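Local atomic coordinates of phospholipase C-beta (PLC-beta) (Sepia officinalis, PDB entry 3QR0), a protein that belongs to the phosphoinositide-specific phospholipase C family and combines PH, EF-hand-like, TIM-barrel-type X and Y, and C2 domains, with a calcium ion bound. Residues 329-334 with 622-627. Sequence-based numbering, arbitrary orientation.
Sequences LAAYYI and YLLKPE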
loop_
_atom_site.group_PDB
_atom_site.type_symbol
_atom_site.label_atom_id
_atom_site.label_comp_id
_atom_site.label_asym_id
_atom_site.label_seq_id
_atom_site.Cartn_x
_atom_site.Cartn_y
_atom_site.Cartn_z
ATOM N N LEU A 329 11.656 4.753 -19.060
ATOM C CA LEU A 329 10.636 3.865 -18.448
ATOM C C LEU A 329 11.183 2.512 -17.995
ATOM O O LEU A 329 10.735 1.958 -16.985
ATOM C CB LEU A 329 9.475 3.589 -19.418
ATOM C CG LEU A 329 8.219 4.462 -19.340
ATOM C CD1 LEU A 329 7.248 4.083 -20.465
ATOM C CD2 LEU A 329 7.539 4.320 -17.987
ATOM N N ALA A 330 12.121 1.971 -18.767
ATOM C CA ALA A 330 12.742 0.680 -18.460
ATOM C C ALA A 330 13.480 0.668 -17.109
ATOM O O ALA A 330 13.765 -0.397 -16.577
ATOM C CB ALA A 330 13.699 0.269 -19.596
ATOM N N ALA A 331 13.763 1.845 -16.559
ATOM C CA ALA A 331 14.511 1.977 -15.308
ATOM C C ALA A 331 13.681 1.804 -14.028
ATOM O O ALA A 331 14.227 1.881 -12.935
ATOM C CB ALA A 331 15.228 3.333 -15.282
ATOM N N TYR A 332 12.383 1.558 -14.157
ATOM C CA TYR A 332 11.483 1.575 -13.006
ATOM C C TYR A 332 10.763 0.258 -12.790
ATOM O O TYR A 332 10.469 -0.465 -13.739
ATOM C CB TYR A 332 10.441 2.681 -13.179
ATOM C CG TYR A 332 11.063 4.040 -13.294
ATOM C CD1 TYR A 332 11.240 4.846 -12.176
ATOM C CD2 TYR A 332 11.504 4.513 -14.520
ATOM C CE1 TYR A 332 11.835 6.103 -12.282
ATOM C CE2 TYR A 332 12.099 5.759 -14.635
ATOM C CZ TYR A 332 12.265 6.544 -13.516
ATOM O OH TYR A 332 12.858 7.773 -13.652
ATOM N N TYR A 333 10.464 -0.034 -11.531
ATOM C CA TYR A 333 9.465 -1.035 -11.207
ATOM C C TYR A 333 8.129 -0.298 -11.225
ATOM O O TYR A 333 8.004 0.764 -10.619
ATOM C CB TYR A 333 9.716 -1.642 -9.832
ATOM C CG TYR A 333 11.016 -2.395 -9.704
ATOM C CD1 TYR A 333 11.354 -3.406 -10.605
ATOM C CD2 TYR A 333 11.898 -2.117 -8.666
ATOM C CE1 TYR A 333 12.550 -4.108 -10.482
ATOM C CE2 TYR A 333 13.095 -2.815 -8.532
ATOM C CZ TYR A 333 13.415 -3.809 -9.439
ATOM O OH TYR A 333 14.603 -4.494 -9.309
ATOM N N ILE A 334 7.155 -0.852 -11.937
ATOM C CA ILE A 334 5.873 -0.192 -12.187
ATOM C C ILE A 334 4.745 -1.091 -11.663
ATOM O O ILE A 334 4.617 -2.245 -12.073
ATOM C CB ILE A 334 5.679 0.081 -13.693
ATOM C CG1 ILE A 334 6.871 0.865 -14.261
ATOM C CG2 ILE A 334 4.372 0.840 -13.943
ATOM C CD1 ILE A 334 6.766 1.172 -15.751
ATOM N N TYR A 622 5.472 4.067 -9.196
ATOM C CA TYR A 622 6.797 3.949 -9.812
ATOM C C TYR A 622 7.892 3.935 -8.754
ATOM O O TYR A 622 7.926 4.806 -7.891
ATOM C CB TYR A 622 7.046 5.119 -10.767
ATOM C CG TYR A 622 6.311 4.980 -12.066
ATOM C CD1 TYR A 622 4.954 5.277 -12.158
ATOM C CD2 TYR A 622 6.969 4.536 -13.211
ATOM C CE1 TYR A 622 4.274 5.133 -13.362
ATOM C CE2 TYR A 622 6.306 4.386 -14.400
ATOM C CZ TYR A 622 4.959 4.687 -14.475
ATOM O OH TYR A 622 4.306 4.531 -15.669
ATOM N N LEU A 623 8.787 2.950 -8.836
ATOM C CA LEU A 623 9.973 2.889 -7.991
ATOM C C LEU A 623 11.194 2.756 -8.895
ATOM O O LEU A 623 11.221 1.906 -9.788
ATOM C CB LEU A 623 9.908 1.692 -7.047
ATOM C CG LEU A 623 8.793 1.698 -6.000
ATOM C CD1 LEU A 623 8.650 0.319 -5.349
ATOM C CD2 LEU A 623 9.058 2.766 -4.959
ATOM N N LEU A 624 12.198 3.595 -8.662
ATOM C CA LEU A 624 13.421 3.559 -9.453
ATOM C C LEU A 624 14.223 2.314 -9.093
ATOM O O LEU A 624 14.467 2.058 -7.913
ATOM C CB LEU A 624 14.254 4.821 -9.192
ATOM C CG LEU A 624 15.511 5.009 -10.046
ATOM C CD1 LEU A 624 15.118 5.124 -11.513
ATOM C CD2 LEU A 624 16.305 6.236 -9.594
ATOM N N LYS A 625 14.631 1.539 -10.096
ATOM C CA LYS A 625 15.475 0.369 -9.852
ATOM C C LYS A 625 16.846 0.781 -9.278
ATOM O O LYS A 625 17.334 1.884 -9.539
ATOM C CB LYS A 625 15.660 -0.457 -11.136
ATOM C CG LYS A 625 14.373 -1.130 -11.631
ATOM C CD LYS A 625 14.640 -2.228 -12.667
ATOM C CE LYS A 625 14.607 -1.703 -14.075
ATOM N NZ LYS A 625 15.057 -2.703 -15.084
ATOM N N PRO A 626 17.467 -0.098 -8.476
ATOM C CA PRO A 626 18.803 0.226 -7.963
ATOM C C PRO A 626 19.802 0.559 -9.083
ATOM O O PRO A 626 19.724 -0.006 -10.171
ATOM C CB PRO A 626 19.215 -1.051 -7.227
ATOM C CG PRO A 626 17.932 -1.690 -6.821
ATOM C CD PRO A 626 16.942 -1.354 -7.908
ATOM N N GLU A 627 20.714 1.487 -8.816
ATOM C CA GLU A 627 21.663 1.954 -9.829
ATOM C C GLU A 627 22.416 0.809 -10.505
ATOM O O GLU A 627 22.576 0.807 -11.732
ATOM C CB GLU A 627 22.667 2.940 -9.220
ATOM C CG GLU A 627 23.464 3.720 -10.255
ATOM C CD GLU A 627 24.399 4.744 -9.632
ATOM O OE1 GLU A 627 25.095 4.405 -8.650
ATOM O OE2 GLU A 627 24.442 5.886 -10.131
#
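A two-stranded antiparallel sheet, 332-334 with 622-624, joins a segment of the X region to one of the Y region of the TIM-barrel-type domain, a worked example of pairing between strands almost 290 residues apart. Tyr333 and Leu623 form the hydrogen-bonded pair: Tyr333 N reaches Leu623 O at 2.7 Å, nearly along the carbonyl axis, and Leu623 N returns to Tyr333 O with an N-H...O angle of 168°. Past the strands, Lys625 N donates to Ala331 O at 2.9 Å, extending the pairing into the 3-10 turn. On the face of Tyr332, Ile334, Tyr622 and Leu624, methyls make CH-pi contacts. Leu624 CD1 lies over one face of the Tyr332 ring, 3.9 Å from its centroid, while Ile334 CG2, anti to its backbone N, covers one face of the Tyr622 ring toward the rim. Leu329 CD2 and Tyr332 CB meet that ring at its edge. On the other face, the Lys625 chain crosses the Tyr333 ring, its CG in CH-pi contact 3.6 Å from the centroid, almost on the normal. Three hydroxyls are hydrogen-bonded outside the two strands, Tyr622 OH with Pro411 O, Tyr332 OH with Asn324 O and Tyr333 OH with Trp589 O. Lys625 bends at chi3 (-91°), taking NZ to the carbonyl oxygens of Gly592 and Asn564.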